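Local coordinates for carboxylic ester hydrolase (Aspergillus niger, PDB 7K4O), which hydrolyses carboxylic esters as a secreted fungal tannase, probably releasing gallic acid from tannins by serine-esterase chemistry, at residues Y234-P238 / Q344-D348; R429-S433 / P550-Y554. One frame throughout, in Å; residues are numbered along the deposited sequence.

Contact 1 (Y234-P238 / Q344-D348)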
loop_
_atom_site.group_PDB
_atom_site.type_symbol
_atom_site.label_atom_id
_atom_site.label_comp_id
_atom_site.label_asym_id
_atom_site.label_seq_id
_atom_site.Cartn_x
_atom_site.Cartn_y
_atom_site.Cartn_z
ATOM N N TYR A 234 10.583 29.356 0.488
ATOM C CA TYR A 234 10.288 29.334 1.935
ATOM C C TYR A 234 10.321 27.890 2.436
ATOM O O TYR A 234 9.645 27.045 1.862
ATOM C CB TYR A 234 8.930 29.966 2.211
ATOM C CG TYR A 234 8.623 29.970 3.686
ATOM C CD1 TYR A 234 9.312 30.805 4.556
ATOM C CD2 TYR A 234 7.669 29.128 4.223
ATOM C CE1 TYR A 234 9.049 30.809 5.916
ATOM C CE2 TYR A 234 7.371 29.133 5.575
ATOM C CZ TYR A 234 8.074 29.964 6.424
ATOM O OH TYR A 234 7.753 29.947 7.742
ATOM N N TYR A 235 11.075 27.653 3.489
ATOM C CA TYR A 235 11.291 26.333 4.103
ATOM C C TYR A 235 10.622 26.329 5.465
ATOM O O TYR A 235 11.233 26.691 6.457
ATOM C CB TYR A 235 12.784 26.048 4.094
ATOM C CG TYR A 235 13.331 26.056 2.690
ATOM C CD1 TYR A 235 13.214 24.939 1.856
ATOM C CD2 TYR A 235 13.858 27.213 2.144
ATOM C CE1 TYR A 235 13.697 24.954 0.555
ATOM C CE2 TYR A 235 14.314 27.257 0.836
ATOM C CZ TYR A 235 14.220 26.128 0.033
ATOM O OH TYR A 235 14.641 26.185 -1.257
ATOM N N PRO A 236 9.357 25.878 5.579
ATOM C CA PRO A 236 8.657 25.935 6.857
ATOM C C PRO A 236 9.319 25.062 7.897
ATOM O O PRO A 236 9.715 23.926 7.613
ATOM C CB PRO A 236 7.249 25.416 6.569
ATOM C CG PRO A 236 7.131 25.519 5.062
ATOM C CD PRO A 236 8.527 25.292 4.515
ATOM N N PRO A 237 9.502 25.562 9.143
ATOM C CA PRO A 237 9.895 24.683 10.246
ATOM C C PRO A 237 8.843 23.578 10.344
ATOM O O PRO A 237 7.651 23.852 10.174
ATOM C CB PRO A 237 9.864 25.581 11.496
ATOM C CG PRO A 237 9.959 26.983 10.945
ATOM C CD PRO A 237 9.284 26.954 9.583
ATOM N N PRO A 238 9.236 22.317 10.584
ATOM C CA PRO A 238 8.255 21.229 10.707
ATOM C C PRO A 238 7.095 21.574 11.652
ATOM O O PRO A 238 5.958 21.245 11.385
ATOM C CB PRO A 238 9.088 20.081 11.289
ATOM C CG PRO A 238 10.472 20.328 10.727
ATOM C CD PRO A 238 10.617 21.842 10.737
ATOM N N GLN A 344 19.136 28.511 9.953
ATOM C CA GLN A 344 17.906 28.530 9.124
ATOM C C GLN A 344 17.487 27.116 8.716
ATOM O O GLN A 344 18.356 26.228 8.571
ATOM C CB GLN A 344 18.126 29.415 7.906
ATOM C CG GLN A 344 18.328 30.879 8.275
ATOM C CD GLN A 344 17.198 31.784 7.855
ATOM O OE1 GLN A 344 16.354 31.413 7.049
ATOM N NE2 GLN A 344 17.174 32.980 8.418
ATOM N N TRP A 345 16.187 26.933 8.533
ATOM C CA TRP A 345 15.622 25.685 7.960
ATOM C C TRP A 345 15.800 25.733 6.446
ATOM O O TRP A 345 15.618 26.813 5.836
ATOM C CB TRP A 345 14.158 25.493 8.371
ATOM C CG TRP A 345 13.990 25.222 9.829
ATOM C CD1 TRP A 345 13.833 26.153 10.813
ATOM C CD2 TRP A 345 14.026 23.942 10.491
ATOM N NE1 TRP A 345 13.763 25.539 12.034
ATOM C CE2 TRP A 345 13.865 24.183 11.872
ATOM C CE3 TRP A 345 14.161 22.615 10.056
ATOM C CZ2 TRP A 345 13.809 23.152 12.809
ATOM C CZ3 TRP A 345 14.127 21.596 10.980
ATOM C CH2 TRP A 345 13.959 21.864 12.346
ATOM N N GLY A 346 16.148 24.594 5.857
ATOM C CA GLY A 346 16.423 24.532 4.420
ATOM C C GLY A 346 15.969 23.215 3.805
ATOM O O GLY A 346 15.435 22.323 4.524
ATOM N N LEU A 347 16.239 23.092 2.512
ATOM C CA LEU A 347 15.760 21.950 1.696
ATOM C C LEU A 347 16.266 20.634 2.291
ATOM O O LEU A 347 17.454 20.494 2.612
ATOM C CB LEU A 347 16.251 22.184 0.268
ATOM C CG LEU A 347 15.976 21.070 -0.734
ATOM C CD1 LEU A 347 14.475 20.916 -0.916
ATOM C CD2 LEU A 347 16.624 21.400 -2.066
ATOM N N ASP A 348 15.373 19.649 2.376
ATOM C CA ASP A 348 15.716 18.260 2.750
ATOM C C ASP A 348 15.079 17.331 1.704
ATOM O O ASP A 348 13.850 17.132 1.787
ATOM C CB ASP A 348 15.216 17.961 4.160
ATOM C CG ASP A 348 15.709 16.628 4.696
ATOM O OD1 ASP A 348 16.421 15.906 3.959
ATOM O OD2 ASP A 348 15.375 16.325 5.860
#

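Contact 2 (R429-S433 / P550-Y554)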
loop_
_atom_site.group_PDB
_atom_site.type_symbol
_atom_site.label_atom_id
_atom_site.label_comp_id
_atom_site.label_asym_id
_atom_site.label_seq_id
_atom_site.Cartn_x
_atom_site.Cartn_y
_atom_site.Cartn_z
ATOM N N ARG A 429 -9.030 6.985 -7.540
ATOM C CA ARG A 429 -8.847 7.115 -8.991
ATOM C C ARG A 429 -8.815 5.751 -9.689
ATOM O O ARG A 429 -9.368 5.596 -10.767
ATOM C CB ARG A 429 -7.595 7.924 -9.332
ATOM C CG ARG A 429 -7.560 8.198 -10.837
ATOM C CD ARG A 429 -6.356 9.070 -11.197
ATOM N NE ARG A 429 -6.352 9.404 -12.595
ATOM C CZ ARG A 429 -6.925 10.499 -13.133
ATOM N NH1 ARG A 429 -7.520 11.403 -12.368
ATOM N NH2 ARG A 429 -6.866 10.706 -14.436
ATOM N N TYR A 430 -8.111 4.790 -9.113
ATOM C CA TYR A 430 -7.999 3.472 -9.781
ATOM C C TYR A 430 -9.356 2.779 -9.818
ATOM O O TYR A 430 -9.709 2.191 -10.858
ATOM C CB TYR A 430 -6.952 2.597 -9.109
ATOM C CG TYR A 430 -6.789 1.286 -9.828
ATOM C CD1 TYR A 430 -6.284 1.224 -11.128
ATOM C CD2 TYR A 430 -7.205 0.089 -9.240
ATOM C CE1 TYR A 430 -6.184 0.021 -11.819
ATOM C CE2 TYR A 430 -7.083 -1.119 -9.897
ATOM C CZ TYR A 430 -6.577 -1.157 -11.183
ATOM O OH TYR A 430 -6.505 -2.366 -11.811
ATOM N N TRP A 431 -10.093 2.817 -8.708
ATOM C CA TRP A 431 -11.431 2.182 -8.693
ATOM C C TRP A 431 -12.295 2.834 -9.769
ATOM O O TRP A 431 -13.002 2.139 -10.536
ATOM C CB TRP A 431 -12.031 2.290 -7.290
ATOM C CG TRP A 431 -13.370 1.649 -7.110
ATOM C CD1 TRP A 431 -13.610 0.422 -6.546
ATOM C CD2 TRP A 431 -14.657 2.230 -7.397
ATOM N NE1 TRP A 431 -14.963 0.201 -6.455
ATOM C CE2 TRP A 431 -15.628 1.280 -6.994
ATOM C CE3 TRP A 431 -15.100 3.442 -7.947
ATOM C CZ2 TRP A 431 -16.988 1.527 -7.112
ATOM C CZ3 TRP A 431 -16.450 3.675 -8.059
ATOM C CH2 TRP A 431 -17.374 2.712 -7.672
ATOM N N GLU A 432 -12.206 4.150 -9.923
ATOM C CA GLU A 432 -12.999 4.818 -10.979
ATOM C C GLU A 432 -12.530 4.451 -12.393
ATOM O O GLU A 432 -13.351 4.366 -13.283
ATOM C CB GLU A 432 -12.931 6.337 -10.782
ATOM C CG GLU A 432 -13.524 6.874 -9.482
ATOM C CD GLU A 432 -15.038 6.787 -9.380
ATOM O OE1 GLU A 432 -15.657 6.328 -10.336
ATOM O OE2 GLU A 432 -15.567 7.216 -8.320
ATOM N N SER A 433 -11.228 4.244 -12.575
ATOM C CA SER A 433 -10.631 3.813 -13.859
ATOM C C SER A 433 -11.219 2.462 -14.212
ATOM O O SER A 433 -11.651 2.245 -15.378
ATOM C CB SER A 433 -9.124 3.762 -13.790
ATOM O OG SER A 433 -8.626 5.102 -13.741
ATOM N N PRO A 550 -1.657 14.545 -21.728
ATOM C CA PRO A 550 -2.517 14.188 -22.860
ATOM C C PRO A 550 -3.059 12.740 -22.787
ATOM O O PRO A 550 -4.135 12.497 -23.204
ATOM C CB PRO A 550 -1.620 14.441 -24.074
ATOM C CG PRO A 550 -0.635 15.454 -23.599
ATOM C CD PRO A 550 -0.353 15.119 -22.148
ATOM N N MET A 551 -2.245 11.837 -22.270
ATOM C CA MET A 551 -2.636 10.401 -22.161
ATOM C C MET A 551 -3.660 10.297 -21.030
ATOM O O MET A 551 -3.497 10.926 -19.984
ATOM C CB MET A 551 -1.433 9.546 -21.773
ATOM C CG MET A 551 -0.343 9.393 -22.832
ATOM S SD MET A 551 -0.938 8.604 -24.301
ATOM C CE MET A 551 -1.083 6.861 -23.821
ATOM N N PRO A 552 -4.596 9.329 -21.097
ATOM C CA PRO A 552 -5.362 8.927 -19.923
ATOM C C PRO A 552 -4.392 8.401 -18.870
ATOM O O PRO A 552 -3.471 7.630 -19.108
ATOM C CB PRO A 552 -6.297 7.799 -20.421
ATOM C CG PRO A 552 -6.301 7.947 -21.930
ATOM C CD PRO A 552 -4.933 8.507 -22.277
ATOM N N VAL A 553 -4.638 8.810 -17.649
ATOM C CA VAL A 553 -3.848 8.323 -16.509
ATOM C C VAL A 553 -4.789 7.486 -15.649
ATOM O O VAL A 553 -5.643 8.067 -14.953
ATOM C CB VAL A 553 -3.254 9.475 -15.727
ATOM C CG1 VAL A 553 -2.523 8.960 -14.504
ATOM C CG2 VAL A 553 -2.333 10.317 -16.635
ATOM N N TYR A 554 -4.689 6.166 -15.765
ATOM C CA TYR A 554 -5.586 5.281 -14.961
ATOM C C TYR A 554 -5.104 5.258 -13.530
ATOM O O TYR A 554 -5.977 5.034 -12.637
ATOM C CB TYR A 554 -5.657 3.880 -15.550
ATOM C CG TYR A 554 -6.166 3.890 -16.955
ATOM C CD1 TYR A 554 -7.424 4.377 -17.286
ATOM C CD2 TYR A 554 -5.354 3.524 -18.004
ATOM C CE1 TYR A 554 -7.868 4.454 -18.602
ATOM C CE2 TYR A 554 -5.806 3.562 -19.310
ATOM C CZ TYR A 554 -7.047 4.072 -19.632
ATOM O OH TYR A 554 -7.487 4.167 -20.947
ATOM O OXT TYR A 554 -3.890 5.440 -13.251
#

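Contact 1 (Y234-P238 / Q344-D348)
W345 and Y235 bury the largest areas, about 100 and 87 Å² of the 303 Å² lost by both segments, and no hydrogen bond crosses between them. The W345 indole takes two successive prolines on one face: P238 CD lies 3.6 Å from the centroid of its six-membered ring, 14° off the normal, and P237 CA lies 4.1 Å from that of the five-membered ring, 5° off. Both are CH-pi contacts, the proline–tryptophan packing in which polarised C-H groups meet an electron-rich ring. Y235 meets the backbone from W345 to L347. Its CB comes to 3.4 Å from W345 O, its CD1 to 3.6 Å from L347 N, and its CE1 to 3.8 Å from L347 CB, so the ring lies obliquely to the backbone, with one side touching the L347 side chain. The directions CA 235 to 238 and CA 345 to 347 lie 111° apart, with Y235 CA and G346 CA closest at 5.4 Å, which fits crossing rather than strand pairing. G346 instead pairs by backbone with Q337 in the antiparallel sheet 337-339/344-346. The contact thus sets that sheet against the loop joining helix 224-232 to helix 238-252, where P237 is the N-cap.

Contact 2 (R429-S433 / P550-Y554)
A two-pronged hydrogen bond from an arginine dominates this contact: R429 NE and R429 NH2 both donate to V553 O, at 2.8 and 3.0 Å with N-H...O angles of 150° and 139°. V553 O lies near the guanidinium plane. In this alpha/beta-hydrolase fold, helix 425-438 is the first of two helices (with 444-452) between parallel strands 410-416 and 455-460, and receives the chain's C-terminus. One turn after R429, S433 OG stands 2.9 Å from the terminal Y554 O, a likely hydrogen bond, although its proton has another acceptor within reach. The other carboxylate oxygen, Y554 OXT, forms a salt bridge with R214, while R429 NH1 donates to Y544 O, so R429 holds the tail at both V553 O and Y544 O. Packing is modest, 225 Å² in all. R429 NH2 approaches V553 CB at 4.0 Å, and Y554, whose CA-to-CB bond points away from the helix, still brings its CB to 3.7 Å from S433 OG. Y430 CA lies 3.8 Å from Y554 O.

Overall arrangement
The centres of contacts 1 and 2 are about 34 Å apart, their nearest atoms about 25 Å, so they do not touch; along the chain contact 1 closes before contact 2 opens. Contact 1, centred about 28 Å from the chain's centre, lies in the long insertion between strands 205-209 and 410-416, consistent with the lid of tannases. G346 lies about 8 Å, residue to sugar, from an N-linked NAG, and segment 344-348 leads on to helix 351-361, whose L352 lines the gallic acid pocket. Contact 2, about 18 Å from the centre, belongs to the catalytic domain; its helix follows S421 and I422 of that pocket and D419, probably the acid of an S186-H465-D419 triad.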